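PDB 3GDI: period circadian protein homolog 2 from Mus musculus, which is a circadian clock protein that probably regulates transcription, its tandem PAS domains probably mediating protein-protein interactions. Local coordinates for residues R209-A214 against S230-R235; F27-S32 against A59-F64; P186-L191 against E240-D245. All blocks are in the same frame, centred on the assembly; numbering follows the deposited sequence.

Interaction 1. Residues R209-A214 against S230-R235; sequences RPLMLA and SPIRFR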
ATOM      1  N   ARG A 209       4.027 -24.616   3.734  1.00 53.03           N
ATOM      2  CA  ARG A 209       2.827 -23.888   3.359  1.00 52.71           C
ATOM      3  C   ARG A 209       1.601 -24.380   4.118  1.00 54.38           C
ATOM      4  O   ARG A 209       0.836 -23.580   4.662  1.00 54.98           O
ATOM      5  CB  ARG A 209       2.598 -23.993   1.859  1.00 51.14           C
ATOM      6  CG  ARG A 209       3.543 -23.130   1.101  1.00 50.29           C
ATOM      7  CD  ARG A 209       3.393 -23.266  -0.381  1.00 50.30           C
ATOM      8  NE  ARG A 209       4.416 -22.455  -1.022  1.00 53.55           N
ATOM      9  CZ  ARG A 209       4.777 -22.566  -2.293  1.00 56.10           C
ATOM     10  NH1 ARG A 209       4.192 -23.464  -3.071  1.00 58.41           N
ATOM     11  NH2 ARG A 209       5.737 -21.787  -2.777  1.00 56.28           N
ATOM     12  N   PRO A 210       1.381 -25.702   4.147  1.00 55.29           N
ATOM     13  CA  PRO A 210       0.214 -26.200   4.881  1.00 54.78           C
ATOM     14  C   PRO A 210       0.268 -25.748   6.346  1.00 54.33           C
ATOM     15  O   PRO A 210      -0.760 -25.602   7.003  1.00 55.34           O
ATOM     16  CB  PRO A 210       0.340 -27.714   4.732  1.00 54.42           C
ATOM     17  CG  PRO A 210       0.941 -27.853   3.357  1.00 54.39           C
ATOM     18  CD  PRO A 210       2.010 -26.779   3.358  1.00 54.52           C
ATOM     19  N   LEU A 211       1.475 -25.525   6.853  1.00 54.27           N
ATOM     20  CA  LEU A 211       1.634 -25.080   8.233  1.00 53.87           C
ATOM     21  C   LEU A 211       0.932 -23.746   8.429  1.00 51.83           C
ATOM     22  O   LEU A 211       0.411 -23.468   9.506  1.00 52.60           O
ATOM     23  CB  LEU A 211       3.116 -24.919   8.595  1.00 54.95           C
ATOM     24  CG  LEU A 211       3.983 -26.153   8.871  1.00 57.03           C
ATOM     25  CD1 LEU A 211       3.935 -27.121   7.694  1.00 57.64           C
ATOM     26  CD2 LEU A 211       5.420 -25.696   9.136  1.00 55.80           C
ATOM     27  N   MET A 212       0.928 -22.923   7.385  1.00 49.42           N
ATOM     28  CA  MET A 212       0.297 -21.614   7.465  1.00 50.23           C
ATOM     29  C   MET A 212      -1.166 -21.692   7.863  1.00 49.05           C
ATOM     30  O   MET A 212      -1.681 -20.795   8.528  1.00 47.98           O
ATOM     31  CB  MET A 212       0.432 -20.860   6.140  1.00 49.94           C
ATOM     32  CG  MET A 212       1.793 -20.261   5.929  1.00 52.68           C
ATOM     33  SD  MET A 212       2.332 -19.271   7.360  1.00 57.15           S
ATOM     34  CE  MET A 212       1.699 -17.702   6.926  1.00 51.95           C
ATOM     35  N   LEU A 213      -1.832 -22.771   7.469  1.00 49.53           N
ATOM     36  CA  LEU A 213      -3.238 -22.937   7.805  1.00 52.02           C
ATOM     37  C   LEU A 213      -3.426 -23.025   9.315  1.00 53.04           C
ATOM     38  O   LEU A 213      -4.338 -22.411   9.870  1.00 55.55           O
ATOM     39  CB  LEU A 213      -3.798 -24.195   7.152  1.00 53.26           C
ATOM     40  CG  LEU A 213      -5.279 -24.431   7.432  1.00 54.61           C
ATOM     41  CD1 LEU A 213      -6.100 -23.303   6.821  1.00 55.15           C
ATOM     42  CD2 LEU A 213      -5.693 -25.773   6.851  1.00 55.18           C
ATOM     43  N   ALA A 214      -2.559 -23.787   9.975  1.00 51.52           N
ATOM     44  CA  ALA A 214      -2.630 -23.959  11.419  1.00 50.02           C
ATOM     45  C   ALA A 214      -2.170 -22.700  12.126  1.00 49.54           C
ATOM     46  O   ALA A 214      -2.646 -22.362  13.205  1.00 51.38           O
ATOM     47  CB  ALA A 214      -1.770 -25.138  11.852  1.00 49.45           C
ATOM     48  N   SER A 230       8.197 -22.081  14.992  1.00 62.27           N
ATOM     49  CA  SER A 230       9.427 -22.286  14.246  1.00 60.72           C
ATOM     50  C   SER A 230       9.650 -23.778  14.073  1.00 57.88           C
ATOM     51  O   SER A 230       9.162 -24.576  14.874  1.00 58.87           O
ATOM     52  CB  SER A 230      10.602 -21.669  15.000  1.00 62.46           C
ATOM     53  OG  SER A 230      10.504 -21.955  16.379  1.00 66.17           O
ATOM     54  N   PRO A 231      10.388 -24.174  13.023  1.00 54.41           N
ATOM     55  CA  PRO A 231      10.972 -23.244  12.059  1.00 52.07           C
ATOM     56  C   PRO A 231      10.104 -23.147  10.810  1.00 50.23           C
ATOM     57  O   PRO A 231       9.308 -24.036  10.520  1.00 50.41           O
ATOM     58  CB  PRO A 231      12.298 -23.896  11.745  1.00 52.40           C
ATOM     59  CG  PRO A 231      11.862 -25.337  11.598  1.00 53.85           C
ATOM     60  CD  PRO A 231      10.906 -25.535  12.794  1.00 52.62           C
ATOM     61  N   ILE A 232      10.269 -22.058  10.079  1.00 45.88           N
ATOM     62  CA  ILE A 232       9.553 -21.845   8.840  1.00 43.90           C
ATOM     63  C   ILE A 232      10.658 -21.436   7.875  1.00 43.04           C
ATOM     64  O   ILE A 232      11.565 -20.701   8.257  1.00 42.83           O
ATOM     65  CB  ILE A 232       8.511 -20.688   8.974  1.00 44.25           C
ATOM     66  CG1 ILE A 232       7.193 -21.215   9.551  1.00 44.06           C
ATOM     67  CG2 ILE A 232       8.252 -20.044   7.623  1.00 40.62           C
ATOM     68  CD1 ILE A 232       6.392 -22.044   8.574  1.00 44.62           C
ATOM     69  N   ARG A 233      10.606 -21.927   6.645  1.00 43.47           N
ATOM     70  CA  ARG A 233      11.611 -21.561   5.663  1.00 44.32           C
ATOM     71  C   ARG A 233      11.027 -20.540   4.703  1.00 44.96           C
ATOM     72  O   ARG A 233       9.939 -20.726   4.176  1.00 46.87           O
ATOM     73  CB  ARG A 233      12.105 -22.804   4.936  1.00 43.76           C
ATOM     74  CG  ARG A 233      13.105 -23.582   5.775  1.00 45.15           C
ATOM     75  CD  ARG A 233      13.462 -24.901   5.156  1.00 48.54           C
ATOM     76  NE  ARG A 233      12.281 -25.744   5.012  1.00 52.49           N
ATOM     77  CZ  ARG A 233      12.289 -26.963   4.481  1.00 55.34           C
ATOM     78  NH1 ARG A 233      13.426 -27.490   4.040  1.00 54.05           N
ATOM     79  NH2 ARG A 233      11.154 -27.655   4.389  1.00 56.17           N
ATOM     80  N   PHE A 234      11.759 -19.450   4.502  1.00 44.91           N
ATOM     81  CA  PHE A 234      11.337 -18.346   3.646  1.00 44.63           C
ATOM     82  C   PHE A 234      12.338 -18.181   2.493  1.00 47.83           C
ATOM     83  O   PHE A 234      13.553 -18.125   2.726  1.00 48.73           O
ATOM     84  CB  PHE A 234      11.311 -17.074   4.489  1.00 42.87           C
ATOM     85  CG  PHE A 234      10.553 -15.942   3.871  1.00 43.20           C
ATOM     86  CD1 PHE A 234       9.247 -15.656   4.290  1.00 42.57           C
ATOM     87  CD2 PHE A 234      11.137 -15.146   2.891  1.00 39.44           C
ATOM     88  CE1 PHE A 234       8.533 -14.587   3.740  1.00 41.06           C
ATOM     89  CE2 PHE A 234      10.432 -14.078   2.335  1.00 41.25           C
ATOM     90  CZ  PHE A 234       9.127 -13.797   2.760  1.00 40.29           C
ATOM     91  N   ARG A 235      11.842 -18.094   1.260  1.00 47.16           N
ATOM     92  CA  ARG A 235      12.719 -17.948   0.107  1.00 49.00           C
ATOM     93  C   ARG A 235      13.266 -16.537  -0.081  1.00 50.88           C
ATOM     94  O   ARG A 235      12.540 -15.549   0.043  1.00 53.01           O
ATOM     95  CB  ARG A 235      11.997 -18.378  -1.166  1.00 49.84           C
ATOM     96  CG  ARG A 235      12.870 -18.315  -2.416  1.00 52.44           C
ATOM     97  CD  ARG A 235      12.325 -19.218  -3.519  1.00 54.68           C
ATOM     98  NE  ARG A 235      10.903 -18.990  -3.748  1.00 55.18           N
ATOM     99  CZ  ARG A 235      10.401 -17.872  -4.262  1.00 56.78           C
ATOM    100  NH1 ARG A 235       9.091 -17.745  -4.426  1.00 54.01           N
ATOM    101  NH2 ARG A 235      11.214 -16.888  -4.625  1.00 59.44           N
TER

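Interaction 2. Residues F27-S32 against A59-F64; sequences FAVAVS and AKFVEF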
ATOM      1  N   PHE A  27      26.073   8.546  -1.683  1.00 83.29           N
ATOM      2  CA  PHE A  27      26.155   9.616  -2.662  1.00 81.16           C
ATOM      3  C   PHE A  27      24.897  10.458  -2.580  1.00 79.84           C
ATOM      4  O   PHE A  27      23.858   9.994  -2.119  1.00 80.19           O
ATOM      5  CB  PHE A  27      26.350   9.072  -4.089  1.00 81.35           C
ATOM      6  CG  PHE A  27      25.111   8.466  -4.709  1.00 82.50           C
ATOM      7  CD1 PHE A  27      24.839   7.107  -4.578  1.00 82.69           C
ATOM      8  CD2 PHE A  27      24.234   9.249  -5.458  1.00 82.74           C
ATOM      9  CE1 PHE A  27      23.714   6.541  -5.187  1.00 82.55           C
ATOM     10  CE2 PHE A  27      23.109   8.689  -6.066  1.00 81.75           C
ATOM     11  CZ  PHE A  27      22.849   7.336  -5.930  1.00 81.50           C
ATOM     12  N   ALA A  28      25.001  11.707  -3.009  1.00 78.98           N
ATOM     13  CA  ALA A  28      23.865  12.614  -2.979  1.00 77.80           C
ATOM     14  C   ALA A  28      23.507  13.031  -4.395  1.00 77.17           C
ATOM     15  O   ALA A  28      24.357  13.019  -5.287  1.00 76.75           O
ATOM     16  CB  ALA A  28      24.197  13.841  -2.142  1.00 77.95           C
ATOM     17  N   VAL A  29      22.246  13.393  -4.599  1.00 76.33           N
ATOM     18  CA  VAL A  29      21.778  13.814  -5.909  1.00 75.11           C
ATOM     19  C   VAL A  29      20.545  14.699  -5.782  1.00 74.43           C
ATOM     20  O   VAL A  29      19.638  14.412  -5.001  1.00 73.64           O
ATOM     21  CB  VAL A  29      21.438  12.593  -6.792  1.00 75.09           C
ATOM     22  CG1 VAL A  29      20.359  11.756  -6.125  1.00 75.66           C
ATOM     23  CG2 VAL A  29      20.977  13.054  -8.162  1.00 74.61           C
ATOM     24  N   ALA A  30      20.532  15.789  -6.542  1.00 73.90           N
ATOM     25  CA  ALA A  30      19.413  16.723  -6.542  1.00 73.53           C
ATOM     26  C   ALA A  30      18.737  16.546  -7.887  1.00 72.80           C
ATOM     27  O   ALA A  30      19.391  16.614  -8.922  1.00 72.71           O
ATOM     28  CB  ALA A  30      19.915  18.151  -6.383  1.00 74.41           C
ATOM     29  N   VAL A  31      17.429  16.323  -7.871  1.00 72.66           N
ATOM     30  CA  VAL A  31      16.685  16.091  -9.101  1.00 72.63           C
ATOM     31  C   VAL A  31      15.531  17.062  -9.303  1.00 74.16           C
ATOM     32  O   VAL A  31      14.652  17.176  -8.453  1.00 75.52           O
ATOM     33  CB  VAL A  31      16.136  14.648  -9.119  1.00 70.56           C
ATOM     34  CG1 VAL A  31      15.258  14.421 -10.334  1.00 70.13           C
ATOM     35  CG2 VAL A  31      17.286  13.673  -9.109  1.00 70.35           C
ATOM     36  N   SER A  32      15.536  17.751 -10.440  1.00 74.92           N
ATOM     37  CA  SER A  32      14.483  18.702 -10.762  1.00 75.62           C
ATOM     38  C   SER A  32      13.136  18.029 -10.613  1.00 75.66           C
ATOM     39  O   SER A  32      12.878  17.015 -11.253  1.00 75.74           O
ATOM     40  CB  SER A  32      14.632  19.200 -12.196  1.00 77.71           C
ATOM     41  OG  SER A  32      13.467  19.901 -12.607  1.00 79.00           O
ATOM     42  N   ALA A  59      21.403  13.637 -16.838  1.00 83.40           N
ATOM     43  CA  ALA A  59      20.160  13.348 -17.562  1.00 77.76           C
ATOM     44  C   ALA A  59      19.055  13.155 -16.529  1.00 73.67           C
ATOM     45  O   ALA A  59      19.130  13.692 -15.423  1.00 72.63           O
ATOM     46  CB  ALA A  59      20.318  12.084 -18.381  1.00 77.58           C
ATOM     47  N   LYS A  60      18.022  12.400 -16.879  1.00 69.59           N
ATOM     48  CA  LYS A  60      16.961  12.147 -15.914  1.00 66.26           C
ATOM     49  C   LYS A  60      17.460  11.033 -14.984  1.00 62.31           C
ATOM     50  O   LYS A  60      17.922   9.993 -15.446  1.00 61.78           O
ATOM     51  CB  LYS A  60      15.668  11.720 -16.617  1.00 66.35           C
ATOM     52  CG  LYS A  60      15.101  12.768 -17.569  1.00 67.63           C
ATOM     53  CD  LYS A  60      13.650  12.476 -17.950  1.00 68.16           C
ATOM     54  CE  LYS A  60      13.466  11.066 -18.496  1.00 69.41           C
ATOM     55  NZ  LYS A  60      12.024  10.749 -18.740  1.00 71.02           N
ATOM     56  N   PHE A  61      17.390  11.259 -13.678  1.00 59.45           N
ATOM     57  CA  PHE A  61      17.855  10.255 -12.726  1.00 56.18           C
ATOM     58  C   PHE A  61      17.129   8.923 -12.873  1.00 53.87           C
ATOM     59  O   PHE A  61      17.736   7.870 -12.707  1.00 52.80           O
ATOM     60  CB  PHE A  61      17.690  10.747 -11.292  1.00 54.54           C
ATOM     61  CG  PHE A  61      18.232   9.794 -10.260  1.00 56.01           C
ATOM     62  CD1 PHE A  61      19.596   9.533 -10.183  1.00 58.10           C
ATOM     63  CD2 PHE A  61      17.382   9.165  -9.355  1.00 54.80           C
ATOM     64  CE1 PHE A  61      20.108   8.660  -9.213  1.00 57.29           C
ATOM     65  CE2 PHE A  61      17.878   8.297  -8.390  1.00 54.39           C
ATOM     66  CZ  PHE A  61      19.246   8.043  -8.315  1.00 55.53           C
ATOM     67  N   VAL A  62      15.839   8.954 -13.182  1.00 51.90           N
ATOM     68  CA  VAL A  62      15.107   7.699 -13.308  1.00 52.39           C
ATOM     69  C   VAL A  62      15.681   6.763 -14.364  1.00 52.61           C
ATOM     70  O   VAL A  62      15.527   5.549 -14.264  1.00 53.91           O
ATOM     71  CB  VAL A  62      13.588   7.921 -13.592  1.00 50.57           C
ATOM     72  CG1 VAL A  62      12.911   8.457 -12.352  1.00 47.50           C
ATOM     73  CG2 VAL A  62      13.391   8.872 -14.756  1.00 48.90           C
ATOM     74  N   GLU A  63      16.363   7.313 -15.361  1.00 53.45           N
ATOM     75  CA  GLU A  63      16.925   6.476 -16.416  1.00 53.61           C
ATOM     76  C   GLU A  63      18.004   5.504 -15.931  1.00 52.63           C
ATOM     77  O   GLU A  63      18.321   4.541 -16.628  1.00 51.92           O
ATOM     78  CB  GLU A  63      17.461   7.350 -17.550  1.00 55.41           C
ATOM     79  CG  GLU A  63      16.524   8.496 -17.876  1.00 60.15           C
ATOM     80  CD  GLU A  63      16.812   9.158 -19.204  1.00 62.02           C
ATOM     81  OE1 GLU A  63      16.290   8.664 -20.227  1.00 62.92           O
ATOM     82  OE2 GLU A  63      17.558  10.167 -19.220  1.00 62.54           O
ATOM     83  N   PHE A  64      18.557   5.745 -14.741  1.00 52.49           N
ATOM     84  CA  PHE A  64      19.586   4.866 -14.169  1.00 51.31           C
ATOM     85  C   PHE A  64      19.031   3.908 -13.113  1.00 50.67           C
ATOM     86  O   PHE A  64      19.794   3.283 -12.381  1.00 52.35           O
ATOM     87  CB  PHE A  64      20.710   5.682 -13.532  1.00 52.14           C
ATOM     88  CG  PHE A  64      21.287   6.717 -14.434  1.00 52.89           C
ATOM     89  CD1 PHE A  64      20.864   8.038 -14.350  1.00 52.67           C
ATOM     90  CD2 PHE A  64      22.207   6.363 -15.416  1.00 53.19           C
ATOM     91  CE1 PHE A  64      21.342   8.992 -15.236  1.00 53.92           C
ATOM     92  CE2 PHE A  64      22.690   7.309 -16.308  1.00 53.16           C
ATOM     93  CZ  PHE A  64      22.255   8.626 -16.218  1.00 52.26           C
TER

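Interaction 3. Residues P186-L191 against E240-D245; sequences PLLGYL and EYITLD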
ATOM      1  N   PRO A 186      18.020  -6.228   3.670  1.00 45.86           N
ATOM      2  CA  PRO A 186      19.337  -6.858   3.809  1.00 46.76           C
ATOM      3  C   PRO A 186      19.282  -8.355   4.149  1.00 47.18           C
ATOM      4  O   PRO A 186      20.236  -9.091   3.897  1.00 48.17           O
ATOM      5  CB  PRO A 186      19.994  -6.044   4.930  1.00 45.79           C
ATOM      6  CG  PRO A 186      19.346  -4.715   4.800  1.00 45.13           C
ATOM      7  CD  PRO A 186      17.903  -5.073   4.573  1.00 45.91           C
ATOM      8  N   LEU A 187      18.179  -8.819   4.721  1.00 46.89           N
ATOM      9  CA  LEU A 187      18.099 -10.235   5.077  1.00 46.04           C
ATOM     10  C   LEU A 187      17.403 -11.104   4.031  1.00 45.76           C
ATOM     11  O   LEU A 187      17.478 -12.329   4.097  1.00 45.82           O
ATOM     12  CB  LEU A 187      17.401 -10.395   6.434  1.00 43.62           C
ATOM     13  CG  LEU A 187      18.096  -9.776   7.655  1.00 43.08           C
ATOM     14  CD1 LEU A 187      17.147  -9.760   8.829  1.00 41.33           C
ATOM     15  CD2 LEU A 187      19.350 -10.557   7.994  1.00 38.56           C
ATOM     16  N   LEU A 188      16.744 -10.479   3.056  1.00 45.19           N
ATOM     17  CA  LEU A 188      16.029 -11.239   2.033  1.00 42.86           C
ATOM     18  C   LEU A 188      16.509 -11.046   0.606  1.00 41.79           C
ATOM     19  O   LEU A 188      16.415 -11.957  -0.205  1.00 42.42           O
ATOM     20  CB  LEU A 188      14.535 -10.921   2.096  1.00 41.01           C
ATOM     21  CG  LEU A 188      13.808 -11.304   3.383  1.00 40.74           C
ATOM     22  CD1 LEU A 188      12.343 -10.996   3.197  1.00 40.24           C
ATOM     23  CD2 LEU A 188      14.017 -12.784   3.707  1.00 36.80           C
ATOM     24  N   GLY A 189      17.018  -9.865   0.291  1.00 42.56           N
ATOM     25  CA  GLY A 189      17.471  -9.621  -1.068  1.00 44.45           C
ATOM     26  C   GLY A 189      16.425  -8.888  -1.898  1.00 45.53           C
ATOM     27  O   GLY A 189      16.745  -8.310  -2.943  1.00 45.90           O
ATOM     28  N   TYR A 190      15.174  -8.909  -1.442  1.00 42.95           N
ATOM     29  CA  TYR A 190      14.110  -8.218  -2.158  1.00 42.33           C
ATOM     30  C   TYR A 190      13.967  -6.804  -1.638  1.00 40.94           C
ATOM     31  O   TYR A 190      14.302  -6.527  -0.491  1.00 40.10           O
ATOM     32  CB  TYR A 190      12.751  -8.888  -1.943  1.00 42.04           C
ATOM     33  CG  TYR A 190      12.612 -10.304  -2.423  1.00 40.84           C
ATOM     34  CD1 TYR A 190      12.579 -11.364  -1.515  1.00 40.44           C
ATOM     35  CD2 TYR A 190      12.447 -10.585  -3.776  1.00 40.23           C
ATOM     36  CE1 TYR A 190      12.372 -12.670  -1.946  1.00 43.69           C
ATOM     37  CE2 TYR A 190      12.244 -11.889  -4.222  1.00 41.12           C
ATOM     38  CZ  TYR A 190      12.203 -12.924  -3.306  1.00 45.00           C
ATOM     39  OH  TYR A 190      11.969 -14.210  -3.745  1.00 48.83           O
ATOM     40  N   LEU A 191      13.467  -5.911  -2.487  1.00 41.33           N
ATOM     41  CA  LEU A 191      13.193  -4.540  -2.067  1.00 41.43           C
ATOM     42  C   LEU A 191      11.694  -4.572  -1.712  1.00 41.49           C
ATOM     43  O   LEU A 191      10.926  -5.344  -2.298  1.00 42.19           O
ATOM     44  CB  LEU A 191      13.483  -3.562  -3.198  1.00 41.64           C
ATOM     45  CG  LEU A 191      14.954  -3.527  -3.642  1.00 44.45           C
ATOM     46  CD1 LEU A 191      15.169  -2.329  -4.585  1.00 43.00           C
ATOM     47  CD2 LEU A 191      15.875  -3.409  -2.420  1.00 40.56           C
ATOM     48  N   GLU A 240      17.500 -19.056  -2.530  1.00 51.77           N
ATOM     49  CA  GLU A 240      17.906 -19.825  -1.367  1.00 52.11           C
ATOM     50  C   GLU A 240      16.965 -19.519  -0.213  1.00 51.27           C
ATOM     51  O   GLU A 240      16.471 -18.398  -0.090  1.00 51.41           O
ATOM     52  CB  GLU A 240      19.325 -19.434  -0.972  1.00 55.15           C
ATOM     53  CG  GLU A 240      20.186 -20.566  -0.513  1.00 59.18           C
ATOM     54  CD  GLU A 240      21.420 -20.691  -1.367  1.00 62.79           C
ATOM     55  OE1 GLU A 240      21.284 -21.074  -2.549  1.00 65.49           O
ATOM     56  OE2 GLU A 240      22.525 -20.393  -0.867  1.00 63.87           O
ATOM     57  N   TYR A 241      16.743 -20.516   0.638  1.00 50.10           N
ATOM     58  CA  TYR A 241      15.871 -20.384   1.800  1.00 47.57           C
ATOM     59  C   TYR A 241      16.628 -20.083   3.088  1.00 46.39           C
ATOM     60  O   TYR A 241      17.728 -20.579   3.289  1.00 47.26           O
ATOM     61  CB  TYR A 241      15.102 -21.678   2.017  1.00 46.92           C
ATOM     62  CG  TYR A 241      14.007 -21.921   1.023  1.00 49.09           C
ATOM     63  CD1 TYR A 241      12.776 -21.277   1.146  1.00 47.91           C
ATOM     64  CD2 TYR A 241      14.203 -22.778  -0.058  1.00 48.79           C
ATOM     65  CE1 TYR A 241      11.767 -21.478   0.212  1.00 48.37           C
ATOM     66  CE2 TYR A 241      13.197 -22.983  -0.999  1.00 48.90           C
ATOM     67  CZ  TYR A 241      11.986 -22.331  -0.856  1.00 48.78           C
ATOM     68  OH  TYR A 241      10.988 -22.540  -1.779  1.00 51.25           O
ATOM     69  N   ILE A 242      16.035 -19.265   3.951  1.00 43.35           N
ATOM     70  CA  ILE A 242      16.624 -18.978   5.249  1.00 42.70           C
ATOM     71  C   ILE A 242      15.616 -19.530   6.255  1.00 43.34           C
ATOM     72  O   ILE A 242      14.413 -19.555   5.985  1.00 42.83           O
ATOM     73  CB  ILE A 242      16.836 -17.460   5.495  1.00 43.03           C
ATOM     74  CG1 ILE A 242      15.520 -16.696   5.313  1.00 41.69           C
ATOM     75  CG2 ILE A 242      17.933 -16.937   4.573  1.00 39.26           C
ATOM     76  CD1 ILE A 242      15.611 -15.211   5.677  1.00 38.49           C
ATOM     77  N   THR A 243      16.100 -20.006   7.395  1.00 43.19           N
ATOM     78  CA  THR A 243      15.220 -20.572   8.403  1.00 43.60           C
ATOM     79  C   THR A 243      14.849 -19.525   9.423  1.00 45.48           C
ATOM     80  O   THR A 243      15.710 -18.917  10.053  1.00 46.26           O
ATOM     81  CB  THR A 243      15.886 -21.765   9.100  1.00 43.37           C
ATOM     82  OG1 THR A 243      16.086 -22.803   8.136  1.00 46.50           O
ATOM     83  CG2 THR A 243      15.031 -22.289  10.237  1.00 40.92           C
ATOM     84  N   LEU A 244      13.548 -19.330   9.587  1.00 47.22           N
ATOM     85  CA  LEU A 244      13.034 -18.337  10.512  1.00 47.15           C
ATOM     86  C   LEU A 244      12.417 -18.883  11.793  1.00 48.22           C
ATOM     87  O   LEU A 244      11.897 -19.999  11.832  1.00 47.96           O
ATOM     88  CB  LEU A 244      11.983 -17.486   9.797  1.00 47.05           C
ATOM     89  CG  LEU A 244      12.404 -16.494   8.710  1.00 45.95           C
ATOM     90  CD1 LEU A 244      13.491 -17.071   7.846  1.00 46.42           C
ATOM     91  CD2 LEU A 244      11.185 -16.138   7.878  1.00 45.18           C
ATOM     92  N   ASP A 245      12.515 -18.071  12.842  1.00 49.79           N
ATOM     93  CA  ASP A 245      11.914 -18.334  14.144  1.00 49.91           C
ATOM     94  C   ASP A 245      10.925 -17.173  14.140  1.00 48.29           C
ATOM     95  O   ASP A 245      11.323 -16.006  14.124  1.00 46.44           O
ATOM     96  CB  ASP A 245      12.923 -18.166  15.286  1.00 54.22           C
ATOM     97  CG  ASP A 245      13.849 -19.362  15.427  1.00 59.39           C
ATOM     98  OD1 ASP A 245      14.745 -19.336  16.304  1.00 64.08           O
ATOM     99  OD2 ASP A 245      13.683 -20.334  14.665  1.00 61.36           O
TER

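Interaction 1. Residues R209-A214 against S230-R235
Leu211 and Ile232 meet methyl to methyl where helix 209-221 of the second PAS fold faces strand 227-235, an outermost strand of its five-stranded antiparallel sheet. The close part of the contact is one apolar touch: Leu211 CD2 lies 3.8 Å from Ile232 CD1, and the two side chains slide past each other in opposite directions. Leu211 starts its side chain toward the strand, with CG anti to the carbonyl carbon (chi1 -76°); of its two methyls CD2 leads, while CD1 is turned from Ile232. Ile232 answers with its longer branch, which bends at CG1 (chi2 -73°) and brings CD1 over to the helix. This isoleucine is buried, whereas Leu211 is only partly so.

The side toward Pro231 is looser and more open to solvent. There Leu211 CD2 approaches only the carbonyl, at 4.4 Å from Pro231 O, and the proline, which follows a cis peptide bond, starts its side chain away from the helix. With Pro231 exposed, this flank grades from the buried isoleucine out to solvent.

Polar groups around Arg209 add a second tie. Asp208, next to Arg209 in the chain, accepts a hydrogen bond at OD1 from Arg233 N. Arg209 and Arg235 both reach Val202 O, Arg235 through NH1 and Arg209 weakly through NH2. Near this carbonyl Arg209 NH2 and Arg235 NH1 lie 5.5 Å apart, and the salt bridge of Arg235 with Glu286 probably eases the like charges. On the inner side Met212, a buried residue whose side chain also touches helix 291-303, brings SD to 5.1 Å from Ile232 CD1.

Interaction 2. Residues F27-S32 against A59-F64
Phe61 points its side chain at strand 26-31 and meets three residues of it, Phe27, Val29 and Val31, whose side chains all start toward it from one face of the sheet. Each of the three takes a different part of the phenylalanine. Val31 holds the root: its CG2 sits 3.7 Å from Phe61 CB and 4.2 Å from Phe61 CG, the two side chains crossing at about a right angle. Val29 comes over one face of the ring with CG1, while its other methyl, CG2, lies 4.3 Å from Phe61 CD1. Farther out, Phe61 CE1 arrives at the edge of the Phe27 ring, near that ring's plane, 4.3 Å from Phe27 CE2; relative to the Phe61 ring the approach is oblique, and the ring planes are inclined to each other.

Phe61 reaches this far because CG stands anti to its backbone N (chi1 -176°), carrying the ring out from the short 3-10 turn 61-63. The turn is closed by Glu63 N bonding to Lys60 O, and Glu63 OE2 accepts Lys60 N at 3.3 Å on its anti side, 22° out of the carboxylate plane. Phe27 also meets Phe123 edge-to-face, and Ile38 of the neighbouring strand touches both Val29 and Phe61.

The contact thus lays the segment after strand 38-41 across the PAS-A sheet. All four touching residues are buried and no hydrogen bond crosses between the segments, so the attachment rests on apolar burial and shape, while polar bonds lie within the turn on one side and the sheet on the other.

Interaction 3. Residues P186-L191 against E240-D245
Ile242 CD1 makes the close approach of strand 241-252 to the end of helix 184-188, and it has two neighbours there. Leu188 CD2 lies 3.5 Å from Ile242 CD1, a close methyl contact, with the two side chains crossing at about a right angle. The carbonyl of the preceding residue is the other neighbour, Leu187 O at 3.8 Å from Ile242 CD1.

The methyl reaches this place because Ile242 carries CG1 between its backbone N and carbonyl carbon (chi1 55°), with CD1 extended beyond it. Leu188 begins its side chain at a tangent to the strand, and only its far end turns in.

In the next shell, backbone bonds fix both partners, Ile242 to Phe234 on the adjoining strand 227-235 and Leu188 to Arg237. Leu187 O receives a hydrogen bond from Tyr155 OH, while Phe167, from strand 166-171 of the same sheet, touches Leu187, Leu188 and Leu244. The helix breaks off right after Leu188: Gly189 has positive phi (98°), which turns the chain out toward Leu191, whose side chain touches Phe105 and Arg107 of an edge strand in the PAS-A sheet.

A short helix is therefore packed against the sheet of the second PAS fold, directly before the segment that reaches the first. The interface between the two segments is buried and mainly apolar, without a hydrogen bond across it; the carbonyl beside Ile242 has its polar need met by Tyr155 rather than by the strand.

How the interactions relate
Interactions 1 and 3 belong to the same PAS fold and engage strands 227-235 and 241-252, which are neighbours in one sheet; their centres lie about 14 Å apart. Along the chain interaction 1 is nested within the loop that interaction 3 closes. Interaction 2 stands apart in the PAS-A sheet, its centre about 41 Å from that of interaction 1 and 30 Å from that of interaction 3. Interactions 2 and 3 are buried, whereas interaction 1 is partly open to solvent and flanked by arginines. Aromatic packing marks interaction 2; the other two rely on aliphatic methyls.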